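Local coordinates for protein V-type ATP synthase alpha chain (Nanoarchaeum equitans Kin4-M, PDB 5BN3) that is the nucleotide-binding A subunit of an archaeal V-type ATP synthase, with a P-loop NTPase core that holds ADP in this structure, at residues T68-L76 and L300-F308; V113-K121 and D130-N138. All blocks are in the same frame, centred on the assembly; numbering follows the deposited sequence.

Interaction 1: T68-L76 and L300-F308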
ATOM      1  N   THR A  68      28.791  30.707  -5.982  1.00 40.04           N
ATOM      2  CA  THR A  68      28.421  32.075  -5.623  1.00 41.87           C
ATOM      3  C   THR A  68      27.500  32.746  -6.638  1.00 35.57           C
ATOM      4  O   THR A  68      27.337  32.269  -7.762  1.00 39.70           O
ATOM      5  CB  THR A  68      29.665  32.972  -5.447  1.00 44.83           C
ATOM      6  OG1 THR A  68      30.311  33.149  -6.714  1.00 43.93           O
ATOM      7  CG2 THR A  68      30.645  32.351  -4.464  1.00 45.94           C
ATOM      8  N   ILE A  69      26.907  33.862  -6.221  1.00 40.05           N
ATOM      9  CA  ILE A  69      26.125  34.713  -7.109  1.00 38.80           C
ATOM     10  C   ILE A  69      26.618  36.153  -6.990  1.00 33.54           C
ATOM     11  O   ILE A  69      26.963  36.610  -5.896  1.00 36.60           O
ATOM     12  CB  ILE A  69      24.614  34.644  -6.780  1.00 39.57           C
ATOM     13  CG1 ILE A  69      23.813  35.576  -7.692  1.00 39.85           C
ATOM     14  CG2 ILE A  69      24.360  35.005  -5.325  1.00 35.25           C
ATOM     15  CD1 ILE A  69      23.932  35.236  -9.161  1.00 45.97           C
ATOM     16  N   GLU A  70      26.680  36.855  -8.118  1.00 38.99           N
ATOM     17  CA  GLU A  70      27.038  38.268  -8.109  1.00 33.65           C
ATOM     18  C   GLU A  70      25.832  39.103  -7.698  1.00 46.62           C
ATOM     19  O   GLU A  70      24.768  39.019  -8.315  1.00 46.59           O
ATOM     20  CB  GLU A  70      27.537  38.710  -9.489  1.00 41.60           C
ATOM     21  CG  GLU A  70      28.904  38.154  -9.869  1.00 42.29           C
ATOM     22  CD  GLU A  70      29.293  38.490 -11.296  1.00 57.56           C
ATOM     23  OE1 GLU A  70      28.523  39.201 -11.978  1.00 43.65           O
ATOM     24  OE2 GLU A  70      30.368  38.038 -11.743  1.00 57.28           O
ATOM     25  N   LEU A  71      26.004  39.906  -6.653  1.00 33.74           N
ATOM     26  CA  LEU A  71      24.926  40.745  -6.143  1.00 32.20           C
ATOM     27  C   LEU A  71      25.219  42.219  -6.404  1.00 41.08           C
ATOM     28  O   LEU A  71      26.140  42.786  -5.818  1.00 39.18           O
ATOM     29  CB  LEU A  71      24.745  40.511  -4.644  1.00 31.54           C
ATOM     30  CG  LEU A  71      24.457  39.065  -4.231  1.00 37.98           C
ATOM     31  CD1 LEU A  71      24.561  38.896  -2.724  1.00 34.91           C
ATOM     32  CD2 LEU A  71      23.081  38.653  -4.717  1.00 31.47           C
ATOM     33  N   GLY A  72      24.428  42.834  -7.281  1.00 36.66           N
ATOM     34  CA  GLY A  72      24.581  44.243  -7.603  1.00 35.65           C
ATOM     35  C   GLY A  72      23.617  44.661  -8.695  1.00 46.54           C
ATOM     36  O   GLY A  72      22.711  43.901  -9.046  1.00 38.86           O
ATOM     37  N   PRO A  73      23.799  45.877  -9.234  1.00 38.75           N
ATOM     38  CA  PRO A  73      22.970  46.364 -10.342  1.00 42.09           C
ATOM     39  C   PRO A  73      23.107  45.467 -11.569  1.00 46.33           C
ATOM     40  O   PRO A  73      24.223  45.068 -11.912  1.00 37.32           O
ATOM     41  CB  PRO A  73      23.563  47.746 -10.639  1.00 38.55           C
ATOM     42  CG  PRO A  73      24.187  48.170  -9.350  1.00 35.92           C
ATOM     43  CD  PRO A  73      24.735  46.906  -8.751  1.00 38.34           C
ATOM     44  N   GLY A  74      21.985  45.150 -12.212  1.00 30.77           N
ATOM     45  CA  GLY A  74      21.998  44.281 -13.375  1.00 35.22           C
ATOM     46  C   GLY A  74      21.101  43.060 -13.255  1.00 39.02           C
ATOM     47  O   GLY A  74      20.922  42.320 -14.224  1.00 37.41           O
ATOM     48  N   LEU A  75      20.536  42.849 -12.070  1.00 32.11           N
ATOM     49  CA  LEU A  75      19.661  41.704 -11.823  1.00 37.67           C
ATOM     50  C   LEU A  75      18.215  42.011 -12.207  1.00 37.57           C
ATOM     51  O   LEU A  75      17.527  41.174 -12.793  1.00 35.60           O
ATOM     52  CB  LEU A  75      19.720  41.297 -10.348  1.00 37.52           C
ATOM     53  CG  LEU A  75      21.046  40.748  -9.819  1.00 39.75           C
ATOM     54  CD1 LEU A  75      20.983  40.549  -8.313  1.00 34.79           C
ATOM     55  CD2 LEU A  75      21.384  39.440 -10.504  1.00 34.74           C
ATOM     56  N   LEU A  76      17.766  43.218 -11.877  1.00 36.53           N
ATOM     57  CA  LEU A  76      16.368  43.610 -12.075  1.00 40.78           C
ATOM     58  C   LEU A  76      15.940  43.585 -13.542  1.00 47.59           C
ATOM     59  O   LEU A  76      16.711  43.958 -14.432  1.00 36.59           O
ATOM     60  CB  LEU A  76      16.106  44.993 -11.468  1.00 39.24           C
ATOM     61  CG  LEU A  76      16.286  45.094  -9.953  1.00 49.34           C
ATOM     62  CD1 LEU A  76      15.991  46.499  -9.445  1.00 39.87           C
ATOM     63  CD2 LEU A  76      15.384  44.092  -9.270  1.00 38.16           C
ATOM     64  N   LEU A 300      19.902  30.188  -4.997  1.00 33.85           N
ATOM     65  CA  LEU A 300      20.229  31.417  -5.710  1.00 36.54           C
ATOM     66  C   LEU A 300      19.173  32.490  -5.479  1.00 36.36           C
ATOM     67  O   LEU A 300      19.496  33.633  -5.149  1.00 32.08           O
ATOM     68  CB  LEU A 300      20.329  31.138  -7.211  1.00 35.91           C
ATOM     69  CG  LEU A 300      20.838  32.299  -8.064  1.00 52.76           C
ATOM     70  CD1 LEU A 300      22.342  32.198  -8.179  1.00 64.24           C
ATOM     71  CD2 LEU A 300      20.186  32.325  -9.440  1.00 44.75           C
ATOM     72  N   GLY A 301      17.909  32.116  -5.661  1.00 36.58           N
ATOM     73  CA  GLY A 301      16.808  33.051  -5.503  1.00 29.19           C
ATOM     74  C   GLY A 301      16.647  33.520  -4.074  1.00 32.15           C
ATOM     75  O   GLY A 301      16.294  34.674  -3.826  1.00 37.33           O
ATOM     76  N   ALA A 302      16.898  32.620  -3.132  1.00 36.02           N
ATOM     77  CA  ALA A 302      16.844  32.968  -1.720  1.00 34.83           C
ATOM     78  C   ALA A 302      17.937  33.974  -1.373  1.00 33.32           C
ATOM     79  O   ALA A 302      17.696  34.937  -0.644  1.00 30.12           O
ATOM     80  CB  ALA A 302      16.981  31.721  -0.867  1.00 34.57           C
ATOM     81  N   THR A 303      19.140  33.735  -1.889  1.00 32.53           N
ATOM     82  CA  THR A 303      20.281  34.614  -1.635  1.00 29.06           C
ATOM     83  C   THR A 303      20.052  36.022  -2.178  1.00 26.87           C
ATOM     84  O   THR A 303      20.335  37.012  -1.499  1.00 36.38           O
ATOM     85  CB  THR A 303      21.572  34.034  -2.247  1.00 38.29           C
ATOM     86  OG1 THR A 303      21.859  32.771  -1.635  1.00 33.91           O
ATOM     87  CG2 THR A 303      22.740  34.975  -2.013  1.00 35.06           C
ATOM     88  N   ILE A 304      19.546  36.106  -3.406  1.00 30.43           N
ATOM     89  CA  ILE A 304      19.213  37.390  -4.013  1.00 33.87           C
ATOM     90  C   ILE A 304      18.108  38.080  -3.208  1.00 39.28           C
ATOM     91  O   ILE A 304      18.131  39.299  -3.026  1.00 31.48           O
ATOM     92  CB  ILE A 304      18.781  37.208  -5.485  1.00 36.37           C
ATOM     93  CG1 ILE A 304      19.958  36.690  -6.320  1.00 34.61           C
ATOM     94  CG2 ILE A 304      18.257  38.510  -6.060  1.00 34.83           C
ATOM     95  CD1 ILE A 304      19.597  36.360  -7.763  1.00 30.43           C
ATOM     96  N   GLY A 305      17.153  37.295  -2.714  1.00 36.89           N
ATOM     97  CA  GLY A 305      16.092  37.822  -1.869  1.00 34.50           C
ATOM     98  C   GLY A 305      16.622  38.429  -0.588  1.00 30.76           C
ATOM     99  O   GLY A 305      16.183  39.505  -0.172  1.00 35.72           O
ATOM    100  N   GLU A 306      17.567  37.733   0.039  1.00 29.80           N
ATOM    101  CA  GLU A 306      18.202  38.223   1.255  1.00 32.62           C
ATOM    102  C   GLU A 306      18.976  39.505   0.973  1.00 36.52           C
ATOM    103  O   GLU A 306      19.017  40.405   1.808  1.00 35.23           O
ATOM    104  CB  GLU A 306      19.159  37.169   1.817  1.00 37.47           C
ATOM    105  CG  GLU A 306      18.492  35.948   2.424  1.00 41.51           C
ATOM    106  CD  GLU A 306      19.506  34.925   2.896  1.00 46.96           C
ATOM    107  OE1 GLU A 306      20.557  34.783   2.232  1.00 55.04           O
ATOM    108  OE2 GLU A 306      19.261  34.270   3.930  1.00 51.38           O
ATOM    109  N   TYR A 307      19.593  39.568  -0.203  1.00 34.36           N
ATOM    110  CA  TYR A 307      20.397  40.721  -0.604  1.00 29.93           C
ATOM    111  C   TYR A 307      19.575  42.003  -0.654  1.00 37.01           C
ATOM    112  O   TYR A 307      19.994  43.042  -0.145  1.00 36.87           O
ATOM    113  CB  TYR A 307      21.063  40.454  -1.959  1.00 31.67           C
ATOM    114  CG  TYR A 307      21.732  41.659  -2.585  1.00 37.35           C
ATOM    115  CD1 TYR A 307      22.855  42.236  -2.008  1.00 36.57           C
ATOM    116  CD2 TYR A 307      21.251  42.206  -3.766  1.00 32.32           C
ATOM    117  CE1 TYR A 307      23.471  43.334  -2.584  1.00 35.13           C
ATOM    118  CE2 TYR A 307      21.860  43.302  -4.348  1.00 37.09           C
ATOM    119  CZ  TYR A 307      22.968  43.859  -3.753  1.00 44.01           C
ATOM    120  OH  TYR A 307      23.576  44.949  -4.331  1.00 37.46           O
ATOM    121  N   PHE A 308      18.399  41.932  -1.266  1.00 30.78           N
ATOM    122  CA  PHE A 308      17.533  43.103  -1.340  1.00 32.30           C
ATOM    123  C   PHE A 308      16.871  43.381   0.007  1.00 32.56           C
ATOM    124  O   PHE A 308      16.570  44.530   0.333  1.00 36.92           O
ATOM    125  CB  PHE A 308      16.501  42.944  -2.456  1.00 32.08           C
ATOM    126  CG  PHE A 308      17.053  43.205  -3.829  1.00 36.63           C
ATOM    127  CD1 PHE A 308      17.212  44.506  -4.287  1.00 34.96           C
ATOM    128  CD2 PHE A 308      17.413  42.157  -4.663  1.00 34.90           C
ATOM    129  CE1 PHE A 308      17.721  44.757  -5.552  1.00 32.80           C
ATOM    130  CE2 PHE A 308      17.921  42.399  -5.928  1.00 33.11           C
ATOM    131  CZ  PHE A 308      18.076  43.702  -6.373  1.00 33.53           C
TER
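A chi1 of 170° swings the Tyr307 ring away from its own amide N, and with CG of Leu71 turned beside its own N the two side chains slide past each other in opposite directions, so that one face of the phenol ring comes to lie against the leucine. Leu71 CB sits 3.6 Å from the centroid of the Tyr307 ring and only 8° off the ring normal, a CH-pi contact over the middle of one face. Both leucine methyls run back along the tyrosine toward its CB. Beyond the ring, the Tyr307 OH packs 3.5 Å from Gly72 CA, while it is hydrogen-bonded with His142 NE2. The Gly72 amide is buried here without a polar partner.

Toward the start of the strand, Ile69 meets Leu300 at about a right angle, Ile69 CD1 lying 3.6 Å from Leu300 CD1. The other branch, Ile69 CG2, reaches Thr303 CG2 at 3.7 Å; the Thr303 hydroxyl bonds to Tyr299 O. Leu75 and Ile304 meet tip to tip, Leu75 CD1 being 4.1 Å from Ile304 CG2, and Leu76 CD2 approaches Phe308 CZ at 4.0 Å.

No hydrogen bond crosses the contact. Strand 68-71, paired with 180-183, runs at 34° to segment 300-308 of helix 293-309, which also packs on strand 280-285: strand-on-helix packing at the flank of the P-loop NTPase alpha/beta core.

Interaction 2: V113-K121 and D130-N138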
ATOM      1  N   VAL A 113      26.482  51.099 -18.106  1.00 42.78           N
ATOM      2  CA  VAL A 113      27.020  52.203 -17.316  1.00 43.77           C
ATOM      3  C   VAL A 113      26.017  52.681 -16.269  1.00 36.18           C
ATOM      4  O   VAL A 113      24.913  53.109 -16.604  1.00 47.34           O
ATOM      5  CB  VAL A 113      27.440  53.389 -18.209  1.00 44.54           C
ATOM      6  CG1 VAL A 113      27.912  54.548 -17.355  1.00 40.54           C
ATOM      7  CG2 VAL A 113      28.543  52.964 -19.169  1.00 42.66           C
ATOM      8  N   TRP A 114      26.410  52.608 -15.001  1.00 35.97           N
ATOM      9  CA  TRP A 114      25.532  53.000 -13.903  1.00 39.26           C
ATOM     10  C   TRP A 114      25.923  54.351 -13.321  1.00 50.96           C
ATOM     11  O   TRP A 114      27.086  54.746 -13.391  1.00 41.70           O
ATOM     12  CB  TRP A 114      25.578  51.943 -12.797  1.00 38.13           C
ATOM     13  CG  TRP A 114      25.193  50.580 -13.270  1.00 43.76           C
ATOM     14  CD1 TRP A 114      26.027  49.541 -13.560  1.00 44.81           C
ATOM     15  CD2 TRP A 114      23.865  50.113 -13.518  1.00 38.17           C
ATOM     16  NE1 TRP A 114      25.297  48.451 -13.970  1.00 42.15           N
ATOM     17  CE2 TRP A 114      23.964  48.777 -13.950  1.00 40.53           C
ATOM     18  CE3 TRP A 114      22.598  50.693 -13.409  1.00 42.18           C
ATOM     19  CZ2 TRP A 114      22.843  48.012 -14.275  1.00 40.36           C
ATOM     20  CZ3 TRP A 114      21.492  49.938 -13.731  1.00 45.62           C
ATOM     21  CH2 TRP A 114      21.619  48.612 -14.162  1.00 36.73           C
ATOM     22  N   GLU A 115      24.957  55.057 -12.741  1.00 37.48           N
ATOM     23  CA  GLU A 115      25.259  56.299 -12.030  1.00 43.27           C
ATOM     24  C   GLU A 115      25.242  56.066 -10.522  1.00 52.94           C
ATOM     25  O   GLU A 115      24.188  55.810  -9.934  1.00 39.57           O
ATOM     26  CB  GLU A 115      24.280  57.414 -12.410  1.00 41.36           C
ATOM     27  CG  GLU A 115      24.600  58.750 -11.750  1.00 51.71           C
ATOM     28  CD  GLU A 115      23.872  59.917 -12.390  1.00 76.55           C
ATOM     29  OE1 GLU A 115      24.536  60.730 -13.070  1.00 64.99           O
ATOM     30  OE2 GLU A 115      22.643  60.031 -12.205  1.00 70.68           O
ATOM     31  N   PHE A 116      26.416  56.154  -9.906  1.00 33.77           N
ATOM     32  CA  PHE A 116      26.567  55.921  -8.475  1.00 37.52           C
ATOM     33  C   PHE A 116      26.585  57.229  -7.683  1.00 50.22           C
ATOM     34  O   PHE A 116      27.419  58.103  -7.929  1.00 46.47           O
ATOM     35  CB  PHE A 116      27.850  55.125  -8.217  1.00 37.72           C
ATOM     36  CG  PHE A 116      28.162  54.925  -6.764  1.00 41.21           C
ATOM     37  CD1 PHE A 116      27.393  54.075  -5.987  1.00 38.43           C
ATOM     38  CD2 PHE A 116      29.238  55.576  -6.179  1.00 42.00           C
ATOM     39  CE1 PHE A 116      27.682  53.882  -4.650  1.00 42.67           C
ATOM     40  CE2 PHE A 116      29.536  55.389  -4.841  1.00 37.82           C
ATOM     41  CZ  PHE A 116      28.756  54.540  -4.074  1.00 47.00           C
ATOM     42  N   ILE A 117      25.659  57.358  -6.737  1.00 40.33           N
ATOM     43  CA  ILE A 117      25.593  58.526  -5.863  1.00 41.74           C
ATOM     44  C   ILE A 117      25.969  58.122  -4.436  1.00 52.59           C
ATOM     45  O   ILE A 117      25.226  57.387  -3.782  1.00 43.23           O
ATOM     46  CB  ILE A 117      24.179  59.148  -5.870  1.00 41.53           C
ATOM     47  CG1 ILE A 117      23.777  59.560  -7.291  1.00 54.71           C
ATOM     48  CG2 ILE A 117      24.112  60.337  -4.926  1.00 48.01           C
ATOM     49  CD1 ILE A 117      22.343  60.047  -7.409  1.00 65.45           C
ATOM     50  N   PRO A 118      27.125  58.604  -3.946  1.00 45.83           N
ATOM     51  CA  PRO A 118      27.633  58.199  -2.629  1.00 42.44           C
ATOM     52  C   PRO A 118      26.780  58.729  -1.479  1.00 42.54           C
ATOM     53  O   PRO A 118      26.149  59.777  -1.612  1.00 44.89           O
ATOM     54  CB  PRO A 118      29.031  58.830  -2.585  1.00 54.10           C
ATOM     55  CG  PRO A 118      28.937  60.010  -3.484  1.00 63.88           C
ATOM     56  CD  PRO A 118      27.999  59.599  -4.593  1.00 49.50           C
ATOM     57  N   LYS A 119      26.757  57.999  -0.370  1.00 50.28           N
ATOM     58  CA  LYS A 119      26.024  58.430   0.811  1.00 57.93           C
ATOM     59  C   LYS A 119      26.970  58.555   1.991  1.00 46.86           C
ATOM     60  O   LYS A 119      26.556  58.862   3.108  1.00 55.80           O
ATOM     61  CB  LYS A 119      24.893  57.450   1.132  1.00 55.73           C
ATOM     62  CG  LYS A 119      23.735  57.511   0.153  1.00 63.38           C
ATOM     63  CD  LYS A 119      23.214  58.936   0.029  1.00 79.64           C
ATOM     64  CE  LYS A 119      21.971  59.006  -0.845  1.00 84.99           C
ATOM     65  NZ  LYS A 119      21.410  60.388  -0.888  1.00 77.78           N
ATOM     66  N   LYS A 120      28.247  58.309   1.727  1.00 53.03           N
ATOM     67  CA  LYS A 120      29.282  58.456   2.738  1.00 53.64           C
ATOM     68  C   LYS A 120      30.350  59.415   2.234  1.00 64.46           C
ATOM     69  O   LYS A 120      30.489  59.624   1.026  1.00 57.40           O
ATOM     70  CB  LYS A 120      29.912  57.102   3.055  1.00 51.67           C
ATOM     71  CG  LYS A 120      28.933  56.023   3.475  1.00 53.81           C
ATOM     72  CD  LYS A 120      28.200  56.382   4.757  1.00 64.11           C
ATOM     73  CE  LYS A 120      28.710  55.566   5.934  1.00 69.37           C
ATOM     74  NZ  LYS A 120      27.624  55.269   6.914  1.00 77.90           N
ATOM     75  N   LYS A 121      31.098  60.004   3.161  1.00 63.13           N
ATOM     76  CA  LYS A 121      32.185  60.901   2.800  1.00 56.79           C
ATOM     77  C   LYS A 121      33.530  60.249   3.070  1.00 58.37           C
ATOM     78  O   LYS A 121      33.617  59.268   3.807  1.00 58.64           O
ATOM     79  CB  LYS A 121      32.086  62.211   3.586  1.00 75.98           C
ATOM     80  CG  LYS A 121      30.848  63.031   3.277  1.00 91.79           C
ATOM     81  CD  LYS A 121      30.817  64.305   4.107  1.00100.92           C
ATOM     82  CE  LYS A 121      29.617  65.171   3.760  1.00107.14           C
ATOM     83  NZ  LYS A 121      29.598  66.411   4.583  1.00103.96           N
ATOM     84  N   ASP A 130      26.716  48.287   5.531  1.00 48.17           N
ATOM     85  CA  ASP A 130      26.382  49.707   5.426  1.00 47.31           C
ATOM     86  C   ASP A 130      26.081  50.124   3.987  1.00 32.64           C
ATOM     87  O   ASP A 130      26.679  49.606   3.043  1.00 38.18           O
ATOM     88  CB  ASP A 130      27.512  50.578   5.982  1.00 52.83           C
ATOM     89  CG  ASP A 130      27.548  50.604   7.499  1.00 65.21           C
ATOM     90  OD1 ASP A 130      26.524  50.268   8.131  1.00 66.78           O
ATOM     91  OD2 ASP A 130      28.602  50.976   8.058  1.00 70.59           O
ATOM     92  N   ILE A 131      25.153  51.063   3.828  1.00 40.54           N
ATOM     93  CA  ILE A 131      24.855  51.633   2.520  1.00 40.22           C
ATOM     94  C   ILE A 131      25.892  52.700   2.174  1.00 49.45           C
ATOM     95  O   ILE A 131      25.931  53.763   2.796  1.00 47.19           O
ATOM     96  CB  ILE A 131      23.443  52.256   2.490  1.00 40.58           C
ATOM     97  CG1 ILE A 131      22.385  51.192   2.797  1.00 38.31           C
ATOM     98  CG2 ILE A 131      23.170  52.896   1.141  1.00 38.14           C
ATOM     99  CD1 ILE A 131      20.981  51.745   2.924  1.00 44.91           C
ATOM    100  N   ILE A 132      26.734  52.412   1.186  1.00 44.54           N
ATOM    101  CA  ILE A 132      27.806  53.325   0.799  1.00 45.47           C
ATOM    102  C   ILE A 132      27.328  54.322  -0.257  1.00 51.52           C
ATOM    103  O   ILE A 132      27.943  55.373  -0.458  1.00 45.02           O
ATOM    104  CB  ILE A 132      29.055  52.550   0.311  1.00 56.67           C
ATOM    105  CG1 ILE A 132      30.294  53.448   0.315  1.00 62.64           C
ATOM    106  CG2 ILE A 132      28.819  51.937  -1.065  1.00 44.48           C
ATOM    107  CD1 ILE A 132      31.579  52.708   0.045  1.00 57.53           C
ATOM    108  N   GLY A 133      26.220  53.991  -0.917  1.00 40.03           N
ATOM    109  CA  GLY A 133      25.639  54.858  -1.928  1.00 39.31           C
ATOM    110  C   GLY A 133      24.454  54.220  -2.629  1.00 47.46           C
ATOM    111  O   GLY A 133      24.046  53.112  -2.279  1.00 39.59           O
ATOM    112  N   THR A 134      23.896  54.913  -3.620  1.00 40.32           N
ATOM    113  CA  THR A 134      22.748  54.393  -4.360  1.00 42.43           C
ATOM    114  C   THR A 134      22.958  54.423  -5.872  1.00 44.05           C
ATOM    115  O   THR A 134      23.717  55.243  -6.391  1.00 36.78           O
ATOM    116  CB  THR A 134      21.442  55.150  -4.021  1.00 39.74           C
ATOM    117  OG1 THR A 134      21.601  56.543  -4.313  1.00 50.04           O
ATOM    118  CG2 THR A 134      21.083  54.980  -2.554  1.00 44.76           C
ATOM    119  N   VAL A 135      22.276  53.517  -6.567  1.00 32.71           N
ATOM    120  CA  VAL A 135      22.275  53.485  -8.025  1.00 30.37           C
ATOM    121  C   VAL A 135      20.837  53.411  -8.525  1.00 42.81           C
ATOM    122  O   VAL A 135      20.071  52.549  -8.094  1.00 39.74           O
ATOM    123  CB  VAL A 135      23.052  52.263  -8.557  1.00 35.16           C
ATOM    124  CG1 VAL A 135      22.835  52.100 -10.050  1.00 38.80           C
ATOM    125  CG2 VAL A 135      24.531  52.399  -8.258  1.00 36.32           C
ATOM    126  N   ASN A 136      20.456  54.317  -9.420  1.00 36.39           N
ATOM    127  CA  ASN A 136      19.141  54.216 -10.041  1.00 40.94           C
ATOM    128  C   ASN A 136      19.122  53.096 -11.073  1.00 40.03           C
ATOM    129  O   ASN A 136      19.796  53.175 -12.101  1.00 40.77           O
ATOM    130  CB  ASN A 136      18.718  55.536 -10.687  1.00 48.99           C
ATOM    131  CG  ASN A 136      17.371  55.436 -11.387  1.00 60.74           C
ATOM    132  OD1 ASN A 136      16.320  55.535 -10.752  1.00 63.18           O
ATOM    133  ND2 ASN A 136      17.399  55.240 -12.700  1.00 72.12           N
ATOM    134  N   GLU A 137      18.359  52.046 -10.790  1.00 42.55           N
ATOM    135  CA  GLU A 137      18.216  50.937 -11.725  1.00 39.38           C
ATOM    136  C   GLU A 137      16.821  50.985 -12.343  1.00 51.92           C
ATOM    137  O   GLU A 137      15.897  50.324 -11.866  1.00 42.54           O
ATOM    138  CB  GLU A 137      18.461  49.602 -11.013  1.00 39.34           C
ATOM    139  CG  GLU A 137      18.649  48.412 -11.947  1.00 42.66           C
ATOM    140  CD  GLU A 137      19.186  47.188 -11.229  1.00 47.16           C
ATOM    141  OE1 GLU A 137      19.383  47.253  -9.996  1.00 46.78           O
ATOM    142  OE2 GLU A 137      19.418  46.155 -11.895  1.00 40.61           O
ATOM    143  N   ASN A 138      16.683  51.786 -13.399  1.00 40.32           N
ATOM    144  CA  ASN A 138      15.413  51.993 -14.101  1.00 43.57           C
ATOM    145  C   ASN A 138      14.228  52.327 -13.192  1.00 57.76           C
ATOM    146  O   ASN A 138      13.147  51.753 -13.329  1.00 50.58           O
ATOM    147  CB  ASN A 138      15.086  50.800 -15.009  1.00 48.08           C
ATOM    148  CG  ASN A 138      16.066  50.659 -16.161  1.00 62.17           C
ATOM    149  OD1 ASN A 138      15.973  51.375 -17.160  1.00 70.42           O
ATOM    150  ND2 ASN A 138      17.005  49.729 -16.032  1.00 66.86           N
TER
HETATM  151  O   HOH W   1      22.140  54.454 -12.889  1.00 35.93           O
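Strands 114-118 and 131-137 form an antiparallel pair in the barrel-sandwich domain, in a sheet where 140-145 and 160-162 flank them. Ile117 and Thr134 make the hydrogen-bonded pair: Ile117 N gives a straight bond to Thr134 O (2.9 Å, 180° at the hydrogen), and Thr134 N returns one to Ile117 O at 2.8 Å. Two residues on, Lys119 N reaches Ile132 O at 2.9 Å, coming from above the carbonyl plane.

Gly133, opposite Pro118, lets the backbones close to 4.0 Å between Gly133 CA and Pro118 CA. The Phe116 ring reaches this glycine because its CG is anti to the backbone N (chi1 175°); Phe116 CE1 is 3.5 Å from Gly133 CA, and CZ touches the CG2 methyl of Ile132. At the neighbouring CD1, Val135 CG2 meets the ring edge.

Trp114 crosses Val135 at about a right angle, and its benzo end touches Glu137 CG, with ring and carboxylate planes 72° apart. That carboxylate is held by His142 through OE1. Where the strands diverge beside the indole, a water accepts from Glu115 N at 2.9 Å and donates to Asn136 O at 2.8 Å.

Overall arrangement
Interaction 2 is nested in the loop that interaction 1 closes, and the centres lie about 17 Å apart. Their meeting point is the turn after strand 68-71: Glu137 OE2 takes a probable hydrogen bond from Gly74 N at 2.8 Å, and Pro73 CB packs 3.5 Å from Trp114 CE2. His142 ties the two further, since its ND1 pairs with Glu137 OE1 and its NE2 with Tyr307 OH. The barrel-sandwich domain is thus joined to helix 293-309 of the nucleotide-binding domain. A bound magnesium ion lies about 10 Å from the Phe308 side chain, and the side chain of Trp114 is about 14 Å from a magnesium ion; neither contact includes residues of the ADP pocket.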